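Local coordinates for protein probable glutamine synthetase (Pseudomonas aeruginosa, PDB 4HPP) that belongs to the glutamine synthetase family, with an N-terminal domain ahead of a larger catalytic domain, and holds magnesium and glutamic acid in its pocket, at residues A[115-118]-A[119-122]. Residues are numbered along the deposited sequence; the frame is centred on the assembly and turned at random.
Sequences EVER and YRDS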
ATOM      1  N   GLU A 115     -20.724 -19.012  49.553  1.00 62.73           N
ATOM      2  CA  GLU A 115     -21.911 -18.227  49.832  1.00 60.66           C
ATOM      3  C   GLU A 115     -23.070 -18.828  49.104  1.00 54.58           C
ATOM      4  O   GLU A 115     -24.181 -18.889  49.622  1.00 57.71           O
ATOM      5  CB  GLU A 115     -21.688 -16.774  49.387  1.00 69.15           C
ATOM      6  CG  GLU A 115     -22.889 -15.850  49.551  1.00 70.16           C
ATOM      7  CD  GLU A 115     -23.293 -15.704  51.003  1.00 67.95           C
ATOM      8  OE1 GLU A 115     -22.485 -16.133  51.847  1.00 62.95           O
ATOM      9  OE2 GLU A 115     -24.385 -15.154  51.295  1.00 59.92           O
ATOM     10  N   VAL A 116     -22.810 -19.281  47.889  1.00 51.02           N
ATOM     11  CA  VAL A 116     -23.795 -20.105  47.173  1.00 60.64           C
ATOM     12  C   VAL A 116     -24.164 -21.424  47.904  1.00 56.50           C
ATOM     13  O   VAL A 116     -25.348 -21.699  48.092  1.00 52.15           O
ATOM     14  CB  VAL A 116     -23.379 -20.311  45.705  1.00 60.27           C
ATOM     15  CG1 VAL A 116     -24.346 -21.246  44.962  1.00 47.49           C
ATOM     16  CG2 VAL A 116     -23.269 -18.931  45.037  1.00 57.73           C
ATOM     17  N   GLU A 117     -23.150 -22.181  48.339  1.00 55.26           N
ATOM     18  CA  GLU A 117     -23.324 -23.256  49.341  1.00 66.63           C
ATOM     19  C   GLU A 117     -24.279 -22.890  50.520  1.00 65.45           C
ATOM     20  O   GLU A 117     -25.300 -23.564  50.703  1.00 63.76           O
ATOM     21  CB  GLU A 117     -21.958 -23.759  49.879  1.00 66.95           C
ATOM     22  CG  GLU A 117     -21.991 -24.973  50.842  1.00 81.63           C
ATOM     23  CD  GLU A 117     -22.776 -26.208  50.329  1.00 95.72           C
ATOM     24  OE1 GLU A 117     -23.141 -27.079  51.171  1.00 89.41           O
ATOM     25  OE2 GLU A 117     -23.044 -26.329  49.098  1.00 92.84           O
ATOM     26  N   ARG A 118     -23.940 -21.846  51.295  1.00 55.70           N
ATOM     27  CA  ARG A 118     -24.777 -21.313  52.384  1.00 59.23           C
ATOM     28  C   ARG A 118     -26.185 -20.996  51.887  1.00 68.29           C
ATOM     29  O   ARG A 118     -27.172 -21.092  52.641  1.00 69.39           O
ATOM     30  CB  ARG A 118     -24.186 -20.023  52.998  1.00 53.72           C
ATOM     31  CG  ARG A 118     -22.857 -20.205  53.679  1.00 47.63           C
ATOM     32  CD  ARG A 118     -22.429 -18.982  54.462  1.00 54.27           C
ATOM     33  NE  ARG A 118     -21.812 -17.880  53.720  1.00 59.03           N
ATOM     34  CZ  ARG A 118     -20.515 -17.787  53.401  1.00 61.99           C
ATOM     35  NH1 ARG A 118     -19.673 -18.754  53.686  1.00 68.14           N
ATOM     36  NH2 ARG A 118     -20.045 -16.724  52.768  1.00 75.85           N
ATOM     37  N   TYR A 119     -26.264 -20.593  50.618  1.00 67.29           N
ATOM     38  CA  TYR A 119     -27.552 -20.472  50.002  1.00 60.32           C
ATOM     39  C   TYR A 119     -28.212 -21.832  49.804  1.00 59.59           C
ATOM     40  O   TYR A 119     -29.369 -21.999  50.223  1.00 64.31           O
ATOM     41  CB  TYR A 119     -27.490 -19.680  48.721  1.00 53.79           C
ATOM     42  CG  TYR A 119     -27.905 -18.238  48.906  1.00 45.47           C
ATOM     43  CD1 TYR A 119     -26.988 -17.286  49.405  1.00 44.34           C
ATOM     44  CD2 TYR A 119     -29.213 -17.813  48.588  1.00 37.53           C
ATOM     45  CE1 TYR A 119     -27.330 -15.943  49.552  1.00 40.71           C
ATOM     46  CE2 TYR A 119     -29.563 -16.473  48.734  1.00 38.78           C
ATOM     47  CZ  TYR A 119     -28.620 -15.542  49.225  1.00 43.13           C
ATOM     48  OH  TYR A 119     -28.966 -14.222  49.437  1.00 44.59           O
ATOM     49  N   ARG A 120     -27.487 -22.794  49.220  1.00 51.59           N
ATOM     50  CA  ARG A 120     -28.050 -24.122  48.949  1.00 50.74           C
ATOM     51  C   ARG A 120     -28.543 -24.767  50.263  1.00 58.64           C
ATOM     52  O   ARG A 120     -29.679 -25.228  50.332  1.00 54.80           O
ATOM     53  CB  ARG A 120     -27.053 -25.045  48.239  1.00 50.31           C
ATOM     54  CG  ARG A 120     -27.671 -25.965  47.160  1.00 63.87           C
ATOM     55  CD  ARG A 120     -26.791 -27.148  46.722  1.00 68.47           C
ATOM     56  NE  ARG A 120     -26.035 -27.698  47.857  1.00 90.29           N
ATOM     57  CZ  ARG A 120     -26.564 -28.398  48.870  1.00100.18           C
ATOM     58  NH1 ARG A 120     -27.866 -28.659  48.910  1.00103.28           N
ATOM     59  NH2 ARG A 120     -25.792 -28.831  49.859  1.00 97.73           N
ATOM     60  N   ASP A 121     -27.698 -24.754  51.297  1.00 62.15           N
ATOM     61  CA  ASP A 121     -27.985 -25.353  52.613  1.00 66.35           C
ATOM     62  C   ASP A 121     -29.365 -25.078  53.155  1.00 70.35           C
ATOM     63  O   ASP A 121     -29.998 -25.982  53.691  1.00 89.72           O
ATOM     64  CB  ASP A 121     -26.958 -24.913  53.661  1.00 66.54           C
ATOM     65  CG  ASP A 121     -25.655 -25.690  53.553  1.00 74.27           C
ATOM     66  OD1 ASP A 121     -24.673 -25.195  54.135  1.00 77.41           O
ATOM     67  OD2 ASP A 121     -25.603 -26.774  52.882  1.00 70.33           O
ATOM     68  N   SER A 122     -29.818 -23.837  53.022  1.00 74.84           N
ATOM     69  CA  SER A 122     -31.182 -23.455  53.382  1.00 67.48           C
ATOM     70  C   SER A 122     -32.169 -23.502  52.203  1.00 58.74           C
ATOM     71  O   SER A 122     -33.215 -22.866  52.260  1.00 56.75           O
ATOM     72  CB  SER A 122     -31.193 -22.061  53.995  1.00 64.84           C
ATOM     73  OG  SER A 122     -30.968 -21.121  52.980  1.00 64.81           O
TER
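E117 meets R120 and D121 on the exposed side of the last turns of helix 108-121. Its OE1 stands 3.4 Å from NH2 of R120, a salt bridge whose hydrogen bond is weak, the carboxylate and guanidinium planes lying 51° apart. The same OE1 is 3.0 Å from OD2 of D121, and these two carboxylates are turned nearly perpendicular to each other. NH2 of R120 is also 3.7 Å from OD2 of D121, a long salt bridge; the oxygen lies well out of the guanidinium plane and no N-H points at it, so charge alone links them. E117 reaches both partners because CG is anti to the backbone N (chi1 -175°) and the chain then bends at chi2.

On the buried side, Y119 lies beside E115. Carbon CE1 of its ring comes 3.5 Å from OE2 of E115, while the backbone O of E115 sits at the ring edge, 3.2 Å from CD1. The carboxylate of E115 is shared: OE1 receives NE of R118 at 2.6 Å, nearly along its own C-O axis, and OE2 forms a salt bridge with R354 of helix 342-358. The hydroxyl of Y119 is hydrogen-bonded to O of L350 on that helix and to NE1 of W266, and its side chain also touches L124 and V126 of strand 124-137.

Both groups are carried by helical i to i+4 backbone bonds, from N of Y119, R120 and D121 to O of E115, V116 and E117 respectively. Through E115 and Y119 the end of the helix joins helix 342-358 and, by Y119, strand 124-137. On the outer side, R120 probably offsets some of the repulsion between E117 and D121; the close approach of OE1 and OD2 may still raise the proton affinity of one carboxylate.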